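PDB 7CTP: protein Niban 2 from Homo sapiens, which may suppress apoptosis and promote melanoma cell invasion, and has cadherin-binding and transcription coactivator activities. Local coordinates for residues 406-411 against 431-436; 344-349 against 489-494. All coordinates share one frame; numbering follows the deposited sequence.

In the fold
Both contacts lie in the helical part of Niban 2, in a chain that also carries a PH domain. Their centres are about 13 Å apart. Contact 1 sets the loop after helix 402-405 against helix 422-455. Contact 2 joins two long helices, 342-378 and 464-511. The two share no element, yet they touch: A432 CB of contact 1 lies 3.8 Å from F490 CZ of contact 2. All the touching residues of contact 2 are buried and apolar: leucines, phenylalanines and an alanine. Contact 1 is mostly buried, with a methionine core, but has an edge where an exposed glutamate and a buried glutamine share a water.

Contact 1 (406-411 against 431-436); sequences EKMESL and RAQIHM
M408 reaches from its loop onto helix 422-455 and meets A432, Q433 and M436, one helical turn of side chains. Its CG lies beside the backbone N (chi1 -65°). The chain then bends again at chi2 (-51°) and chi3. This folded shape brings SD and CE over A432, with M408 CE 3.7 Å from A432 CB. M436 starts the same way but runs extended beyond CG, where M408 bends. It crosses the M408 chain at a slant. The M436 methyl CE touches M408 SD at 3.6 Å and M408 CG at the same distance. Q433 is also extended beyond CG (chi2 175°). It slides past M408 in the opposite direction, and Q433 NE2 comes to 3.9 Å from M408 CB.

The polar end of Q433 is held on both atoms. Q433 OE1 accepts from R191 NE, and Q433 NE2 donates to the backbone O of Y405. Q433 NE2 also donates to a water at 3.0 Å. That water in turn donates to E409 OE1 at 3.1 Å, so the exposed glutamate is linked to the helix through solvent. The direct gap from E409 OE1 to Q433 NE2 is 4.4 Å. M408 also touches T353, so its side chain meets both helix 422-455 and helix 342-378. An alanine in place of M408 would probably open a gap beside A432 and leave the M436 methyl without its sulfur partner. The chemistry implies a loop seated by thioether and methyl packing, with one water-mediated polar link at its edge.

Contact 2 (344-349 against 489-494); sequences SILEAL and RFFREA
L349 on helix 342-378 points toward helix 464-511 and packs against F490, F491 and A494. This is a helix-helix packing contact in the all-helical part of the chain. The short segments run at 134° to each other, nearer antiparallel than parallel, and their axes approach to 10.6 Å.

The tight part gathers round one methyl, L349 CD2. CG of L349 stands anti to the backbone N (chi1 -166°). This sets L349 CG 4.0 Å from both F490 CE2 and F491 CD1. L349 CD2 comes to the edge of the F491 ring, near the ring plane, at 3.6 Å from F491 CD1. L349 CD2 also meets the neighbouring ring, at 3.9 Å from F490 CE2. The branch point and its methyl thus both bear on that ring atom.

The F491 ring starts from a different torsion. Its CG lies beside the backbone N (chi1 -60°), whereas CG of F490 is anti to it. The F491 ring packs against M350 and T353 of the same helix 342-378. F490 touches T353 too, but also reaches F428, R431 and A432 of helix 422-455.

The looser part is at L346. L346 CD1 touches F491 CB at 3.7 Å, and the two side chains cross at about a right angle. Less of L346 than of L349 is buried by 489-494, and L346 also packs on V552 and A555 of helix 532-555. On the solvent side, S344 and E347 are exposed and make no contact with 489-494. The closest approach is where L349 CD2 presses on A494 CB at 3.5 Å, tighter than usual for two carbons.

Contact 1 (406-411 against 431-436)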
ATOM      1  N   GLU A 406      14.479  -4.232   6.758  1.00 26.96           N
ATOM      2  CA  GLU A 406      15.713  -3.811   6.094  1.00 29.61           C
ATOM      3  C   GLU A 406      16.115  -4.750   4.961  1.00 28.57           C
ATOM      4  O   GLU A 406      16.812  -4.328   4.029  1.00 29.08           O
ATOM      5  CB  GLU A 406      16.851  -3.715   7.116  1.00 28.51           C
ATOM      6  CG  GLU A 406      18.148  -3.071   6.584  1.00 34.52           C
ATOM      7  CD  GLU A 406      19.122  -4.076   5.969  1.00 48.81           C
ATOM      8  OE1 GLU A 406      18.940  -5.302   6.150  1.00 45.05           O
ATOM      9  OE2 GLU A 406      20.082  -3.627   5.304  1.00 53.39           O
ATOM     10  N   LYS A 407      15.694  -6.019   5.016  1.00 27.08           N
ATOM     11  CA  LYS A 407      16.069  -6.963   3.962  1.00 26.45           C
ATOM     12  C   LYS A 407      15.540  -6.531   2.601  1.00 30.81           C
ATOM     13  O   LYS A 407      16.112  -6.901   1.569  1.00 31.83           O
ATOM     14  CB  LYS A 407      15.575  -8.372   4.298  1.00 26.65           C
ATOM     15  CG  LYS A 407      16.150  -8.959   5.579  1.00 28.46           C
ATOM     16  CD  LYS A 407      17.674  -9.075   5.515  1.00 31.19           C
ATOM     17  CE  LYS A 407      18.191  -9.923   6.679  1.00 38.98           C
ATOM     18  NZ  LYS A 407      19.655  -9.712   6.915  1.00 36.56           N
ATOM     19  N   MET A 408      14.469  -5.735   2.569  1.00 30.36           N
ATOM     20  CA  MET A 408      13.895  -5.324   1.289  1.00 30.90           C
ATOM     21  C   MET A 408      14.599  -4.132   0.664  1.00 31.48           C
ATOM     22  O   MET A 408      14.370  -3.859  -0.515  1.00 35.09           O
ATOM     23  CB  MET A 408      12.409  -4.979   1.434  1.00 33.96           C
ATOM     24  CG  MET A 408      11.519  -6.143   1.811  1.00 26.31           C
ATOM     25  SD  MET A 408      11.728  -7.595   0.770  1.00 31.30           S
ATOM     26  CE  MET A 408      11.418  -6.934  -0.865  1.00 31.25           C
ATOM     27  N   GLU A 409      15.444  -3.414   1.405  1.00 31.69           N
ATOM     28  CA  GLU A 409      15.974  -2.180   0.839  1.00 38.65           C
ATOM     29  C   GLU A 409      17.002  -2.428  -0.254  1.00 38.44           C
ATOM     30  O   GLU A 409      17.314  -1.500  -1.003  1.00 40.85           O
ATOM     31  CB  GLU A 409      16.535  -1.281   1.941  1.00 42.69           C
ATOM     32  CG  GLU A 409      15.400  -0.603   2.708  1.00 53.53           C
ATOM     33  CD  GLU A 409      15.699  -0.388   4.167  1.00 67.93           C
ATOM     34  OE1 GLU A 409      14.760  -0.515   4.978  1.00 77.39           O
ATOM     35  OE2 GLU A 409      16.854  -0.059   4.503  1.00 64.71           O
ATOM     36  N   SER A 410      17.496  -3.656  -0.399  1.00 36.38           N
ATOM     37  CA  SER A 410      18.347  -3.983  -1.539  1.00 43.62           C
ATOM     38  C   SER A 410      17.556  -4.329  -2.798  1.00 43.44           C
ATOM     39  O   SER A 410      18.164  -4.603  -3.842  1.00 41.18           O
ATOM     40  CB  SER A 410      19.294  -5.134  -1.178  1.00 39.74           C
ATOM     41  OG  SER A 410      18.585  -6.329  -0.901  1.00 41.08           O
ATOM     42  N   LEU A 411      16.225  -4.319  -2.738  1.00 35.02           N
ATOM     43  CA  LEU A 411      15.427  -4.666  -3.909  1.00 32.04           C
ATOM     44  C   LEU A 411      15.645  -3.651  -5.017  1.00 37.42           C
ATOM     45  O   LEU A 411      15.570  -2.441  -4.785  1.00 36.22           O
ATOM     46  CB  LEU A 411      13.941  -4.722  -3.556  1.00 36.11           C
ATOM     47  CG  LEU A 411      13.028  -4.934  -4.769  1.00 36.00           C
ATOM     48  CD1 LEU A 411      13.336  -6.270  -5.432  1.00 39.47           C
ATOM     49  CD2 LEU A 411      11.560  -4.833  -4.395  1.00 35.22           C
ATOM     50  N   ARG A 431       4.687  -3.666  -0.066  1.00 27.82           N
ATOM     51  CA  ARG A 431       3.813  -4.829   0.057  1.00 28.49           C
ATOM     52  C   ARG A 431       4.530  -5.986   0.738  1.00 27.64           C
ATOM     53  O   ARG A 431       3.952  -6.649   1.603  1.00 28.66           O
ATOM     54  CB  ARG A 431       3.287  -5.252  -1.313  1.00 31.37           C
ATOM     55  CG  ARG A 431       2.476  -4.172  -2.006  1.00 41.36           C
ATOM     56  CD  ARG A 431       1.243  -4.719  -2.700  1.00 55.05           C
ATOM     57  NE  ARG A 431       0.499  -3.658  -3.376  1.00 56.95           N
ATOM     58  CZ  ARG A 431       0.228  -3.650  -4.678  1.00 54.89           C
ATOM     59  NH1 ARG A 431      -0.459  -2.642  -5.209  1.00 47.76           N
ATOM     60  NH2 ARG A 431       0.642  -4.655  -5.446  1.00 39.01           N
ATOM     61  N   ALA A 432       5.796  -6.226   0.384  1.00 26.19           N
ATOM     62  CA  ALA A 432       6.545  -7.304   1.036  1.00 27.60           C
ATOM     63  C   ALA A 432       6.655  -7.075   2.541  1.00 26.96           C
ATOM     64  O   ALA A 432       6.533  -8.021   3.334  1.00 24.89           O
ATOM     65  CB  ALA A 432       7.934  -7.441   0.411  1.00 25.78           C
ATOM     66  N   GLN A 433       6.890  -5.828   2.957  1.00 24.25           N
ATOM     67  CA  GLN A 433       7.048  -5.540   4.380  1.00 24.47           C
ATOM     68  C   GLN A 433       5.732  -5.715   5.126  1.00 26.72           C
ATOM     69  O   GLN A 433       5.714  -6.214   6.259  1.00 23.63           O
ATOM     70  CB  GLN A 433       7.608  -4.131   4.566  1.00 20.25           C
ATOM     71  CG  GLN A 433       9.023  -4.009   4.017  1.00 23.48           C
ATOM     72  CD  GLN A 433       9.585  -2.604   4.079  1.00 28.38           C
ATOM     73  OE1 GLN A 433       8.847  -1.619   4.112  1.00 25.45           O
ATOM     74  NE2 GLN A 433      10.916  -2.507   4.080  1.00 28.46           N
ATOM     75  N   ILE A 434       4.615  -5.338   4.502  1.00 24.60           N
ATOM     76  CA  ILE A 434       3.319  -5.547   5.150  1.00 25.57           C
ATOM     77  C   ILE A 434       3.057  -7.037   5.348  1.00 22.84           C
ATOM     78  O   ILE A 434       2.575  -7.461   6.408  1.00 26.94           O
ATOM     79  CB  ILE A 434       2.194  -4.865   4.343  1.00 30.97           C
ATOM     80  CG1 ILE A 434       2.174  -3.355   4.619  1.00 22.79           C
ATOM     81  CG2 ILE A 434       0.828  -5.467   4.683  1.00 30.65           C
ATOM     82  CD1 ILE A 434       1.860  -2.975   6.055  1.00 27.04           C
ATOM     83  N   HIS A 435       3.386  -7.858   4.342  1.00 23.65           N
ATOM     84  CA  HIS A 435       3.249  -9.303   4.505  1.00 26.51           C
ATOM     85  C   HIS A 435       4.111  -9.808   5.656  1.00 24.35           C
ATOM     86  O   HIS A 435       3.693 -10.695   6.409  1.00 23.13           O
ATOM     87  CB  HIS A 435       3.626 -10.048   3.223  1.00 23.60           C
ATOM     88  CG  HIS A 435       2.638  -9.909   2.104  1.00 26.71           C
ATOM     89  ND1 HIS A 435       1.307 -10.243   2.234  1.00 37.90           N
ATOM     90  CD2 HIS A 435       2.802  -9.508   0.821  1.00 35.97           C
ATOM     91  CE1 HIS A 435       0.688 -10.030   1.084  1.00 46.19           C
ATOM     92  NE2 HIS A 435       1.574  -9.585   0.209  1.00 36.52           N
ATOM     93  N   MET A 436       5.328  -9.269   5.801  1.00 24.97           N
ATOM     94  CA  MET A 436       6.183  -9.707   6.903  1.00 24.21           C
ATOM     95  C   MET A 436       5.551  -9.384   8.247  1.00 28.33           C
ATOM     96  O   MET A 436       5.605 -10.195   9.179  1.00 25.40           O
ATOM     97  CB  MET A 436       7.569  -9.066   6.798  1.00 20.82           C
ATOM     98  CG  MET A 436       8.397  -9.598   5.665  1.00 23.46           C
ATOM     99  SD  MET A 436       9.940  -8.673   5.528  1.00 33.15           S
ATOM    100  CE  MET A 436      10.259  -8.888   3.787  1.00 29.27           C
TER
HETATM  101  O   HOH W   1      11.751   0.211   4.918  1.00 44.16           O

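Contact 2 (344-349 against 489-494)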
ATOM      1  N   SER A 344      14.739 -13.324 -14.559  1.00 32.14           N
ATOM      2  CA  SER A 344      15.565 -12.301 -13.928  1.00 37.53           C
ATOM      3  C   SER A 344      14.748 -11.434 -12.977  1.00 34.74           C
ATOM      4  O   SER A 344      15.209 -11.099 -11.879  1.00 33.74           O
ATOM      5  CB  SER A 344      16.241 -11.436 -14.985  1.00 40.70           C
ATOM      6  OG  SER A 344      17.074 -10.477 -14.357  1.00 61.20           O
ATOM      7  N   ILE A 345      13.540 -11.042 -13.390  1.00 39.31           N
ATOM      8  CA  ILE A 345      12.701 -10.215 -12.527  1.00 36.51           C
ATOM      9  C   ILE A 345      12.312 -10.980 -11.273  1.00 32.28           C
ATOM     10  O   ILE A 345      12.361 -10.442 -10.160  1.00 31.84           O
ATOM     11  CB  ILE A 345      11.461  -9.723 -13.297  1.00 36.18           C
ATOM     12  CG1 ILE A 345      11.883  -8.811 -14.449  1.00 36.60           C
ATOM     13  CG2 ILE A 345      10.514  -8.977 -12.354  1.00 32.38           C
ATOM     14  CD1 ILE A 345      10.777  -8.548 -15.446  1.00 46.78           C
ATOM     15  N   LEU A 346      11.940 -12.252 -11.432  1.00 30.64           N
ATOM     16  CA  LEU A 346      11.613 -13.091 -10.284  1.00 33.20           C
ATOM     17  C   LEU A 346      12.799 -13.211  -9.334  1.00 33.81           C
ATOM     18  O   LEU A 346      12.637 -13.106  -8.112  1.00 33.66           O
ATOM     19  CB  LEU A 346      11.155 -14.468 -10.765  1.00 32.86           C
ATOM     20  CG  LEU A 346      10.724 -15.484  -9.708  1.00 38.93           C
ATOM     21  CD1 LEU A 346       9.604 -14.932  -8.849  1.00 34.03           C
ATOM     22  CD2 LEU A 346      10.302 -16.776 -10.377  1.00 41.00           C
ATOM     23  N   GLU A 347      14.004 -13.418  -9.882  1.00 34.72           N
ATOM     24  CA  GLU A 347      15.192 -13.527  -9.040  1.00 31.67           C
ATOM     25  C   GLU A 347      15.406 -12.256  -8.228  1.00 35.55           C
ATOM     26  O   GLU A 347      15.718 -12.315  -7.034  1.00 38.69           O
ATOM     27  CB  GLU A 347      16.439 -13.842  -9.873  1.00 32.65           C
ATOM     28  CG  GLU A 347      17.660 -14.197  -8.998  1.00 52.29           C
ATOM     29  CD  GLU A 347      19.003 -13.879  -9.650  1.00 65.41           C
ATOM     30  OE1 GLU A 347      19.109 -13.926 -10.895  1.00 64.75           O
ATOM     31  OE2 GLU A 347      19.960 -13.581  -8.899  1.00 74.51           O
ATOM     32  N   ALA A 348      15.227 -11.094  -8.859  1.00 33.24           N
ATOM     33  CA  ALA A 348      15.424  -9.827  -8.160  1.00 32.15           C
ATOM     34  C   ALA A 348      14.452  -9.682  -6.998  1.00 35.65           C
ATOM     35  O   ALA A 348      14.795  -9.112  -5.955  1.00 32.33           O
ATOM     36  CB  ALA A 348      15.264  -8.658  -9.129  1.00 30.21           C
ATOM     37  N   LEU A 349      13.231 -10.187  -7.160  1.00 35.41           N
ATOM     38  CA  LEU A 349      12.229 -10.057  -6.107  1.00 31.70           C
ATOM     39  C   LEU A 349      12.397 -11.117  -5.030  1.00 29.13           C
ATOM     40  O   LEU A 349      12.136 -10.863  -3.847  1.00 33.10           O
ATOM     41  CB  LEU A 349      10.836 -10.171  -6.712  1.00 31.94           C
ATOM     42  CG  LEU A 349       9.669  -9.746  -5.834  1.00 42.10           C
ATOM     43  CD1 LEU A 349       9.710  -8.245  -5.579  1.00 53.90           C
ATOM     44  CD2 LEU A 349       8.380 -10.153  -6.510  1.00 40.12           C
ATOM     45  N   ARG A 489       2.354 -16.512  -3.813  1.00 26.80           N
ATOM     46  CA  ARG A 489       1.280 -15.621  -4.246  1.00 32.34           C
ATOM     47  C   ARG A 489       1.815 -14.225  -4.531  1.00 33.08           C
ATOM     48  O   ARG A 489       1.415 -13.576  -5.508  1.00 29.76           O
ATOM     49  CB  ARG A 489       0.187 -15.570  -3.181  1.00 31.90           C
ATOM     50  CG  ARG A 489      -1.080 -14.799  -3.572  1.00 41.91           C
ATOM     51  CD  ARG A 489      -2.005 -14.662  -2.357  1.00 52.97           C
ATOM     52  NE  ARG A 489      -1.897 -15.815  -1.459  1.00 52.62           N
ATOM     53  CZ  ARG A 489      -1.923 -15.749  -0.127  1.00 66.18           C
ATOM     54  NH1 ARG A 489      -2.055 -14.578   0.491  1.00 54.34           N
ATOM     55  NH2 ARG A 489      -1.819 -16.862   0.590  1.00 51.49           N
ATOM     56  N   PHE A 490       2.735 -13.756  -3.686  1.00 28.91           N
ATOM     57  CA  PHE A 490       3.303 -12.424  -3.844  1.00 32.63           C
ATOM     58  C   PHE A 490       4.131 -12.331  -5.118  1.00 30.92           C
ATOM     59  O   PHE A 490       4.025 -11.357  -5.872  1.00 32.06           O
ATOM     60  CB  PHE A 490       4.140 -12.089  -2.612  1.00 28.85           C
ATOM     61  CG  PHE A 490       4.934 -10.816  -2.724  1.00 33.06           C
ATOM     62  CD1 PHE A 490       4.301  -9.581  -2.778  1.00 36.92           C
ATOM     63  CD2 PHE A 490       6.316 -10.856  -2.761  1.00 32.04           C
ATOM     64  CE1 PHE A 490       5.047  -8.410  -2.873  1.00 32.01           C
ATOM     65  CE2 PHE A 490       7.061  -9.692  -2.852  1.00 37.69           C
ATOM     66  CZ  PHE A 490       6.421  -8.468  -2.911  1.00 31.15           C
ATOM     67  N   PHE A 491       4.953 -13.351  -5.386  1.00 27.87           N
ATOM     68  CA  PHE A 491       5.777 -13.339  -6.592  1.00 26.11           C
ATOM     69  C   PHE A 491       4.917 -13.411  -7.847  1.00 28.29           C
ATOM     70  O   PHE A 491       5.206 -12.740  -8.843  1.00 27.81           O
ATOM     71  CB  PHE A 491       6.773 -14.501  -6.578  1.00 26.35           C
ATOM     72  CG  PHE A 491       7.726 -14.482  -5.418  1.00 30.31           C
ATOM     73  CD1 PHE A 491       8.154 -13.293  -4.855  1.00 29.42           C
ATOM     74  CD2 PHE A 491       8.191 -15.673  -4.887  1.00 41.83           C
ATOM     75  CE1 PHE A 491       9.035 -13.297  -3.780  1.00 32.91           C
ATOM     76  CE2 PHE A 491       9.064 -15.683  -3.826  1.00 30.83           C
ATOM     77  CZ  PHE A 491       9.492 -14.500  -3.268  1.00 31.95           C
ATOM     78  N   ARG A 492       3.872 -14.247  -7.818  1.00 27.17           N
ATOM     79  CA  ARG A 492       2.956 -14.357  -8.948  1.00 31.05           C
ATOM     80  C   ARG A 492       2.254 -13.031  -9.202  1.00 29.37           C
ATOM     81  O   ARG A 492       2.199 -12.553 -10.341  1.00 27.71           O
ATOM     82  CB  ARG A 492       1.948 -15.478  -8.671  1.00 31.54           C
ATOM     83  CG  ARG A 492       0.678 -15.489  -9.529  1.00 53.01           C
ATOM     84  CD  ARG A 492      -0.459 -16.156  -8.745  1.00 46.48           C
ATOM     85  NE  ARG A 492      -1.662 -16.387  -9.539  1.00 67.79           N
ATOM     86  CZ  ARG A 492      -2.622 -15.488  -9.742  1.00 71.11           C
ATOM     87  NH1 ARG A 492      -3.682 -15.800 -10.477  1.00 59.73           N
ATOM     88  NH2 ARG A 492      -2.522 -14.275  -9.213  1.00 66.74           N
ATOM     89  N   GLU A 493       1.724 -12.422  -8.137  1.00 28.47           N
ATOM     90  CA  GLU A 493       1.059 -11.128  -8.244  1.00 33.23           C
ATOM     91  C   GLU A 493       1.995 -10.072  -8.817  1.00 32.53           C
ATOM     92  O   GLU A 493       1.613  -9.323  -9.723  1.00 29.76           O
ATOM     93  CB  GLU A 493       0.531 -10.693  -6.875  1.00 39.02           C
ATOM     94  CG  GLU A 493       0.038  -9.247  -6.852  1.00 49.72           C
ATOM     95  CD  GLU A 493      -0.375  -8.741  -5.476  1.00 76.62           C
ATOM     96  OE1 GLU A 493      -1.599  -8.575  -5.258  1.00 81.10           O
ATOM     97  OE2 GLU A 493       0.514  -8.476  -4.630  1.00 58.13           O
ATOM     98  N   ALA A 494       3.238 -10.019  -8.325  1.00 28.43           N
ATOM     99  CA  ALA A 494       4.178  -8.991  -8.763  1.00 28.37           C
ATOM    100  C   ALA A 494       4.557  -9.174 -10.227  1.00 31.14           C
ATOM    101  O   ALA A 494       4.653  -8.199 -10.981  1.00 30.93           O
ATOM    102  CB  ALA A 494       5.422  -8.999  -7.881  1.00 28.00           C
TER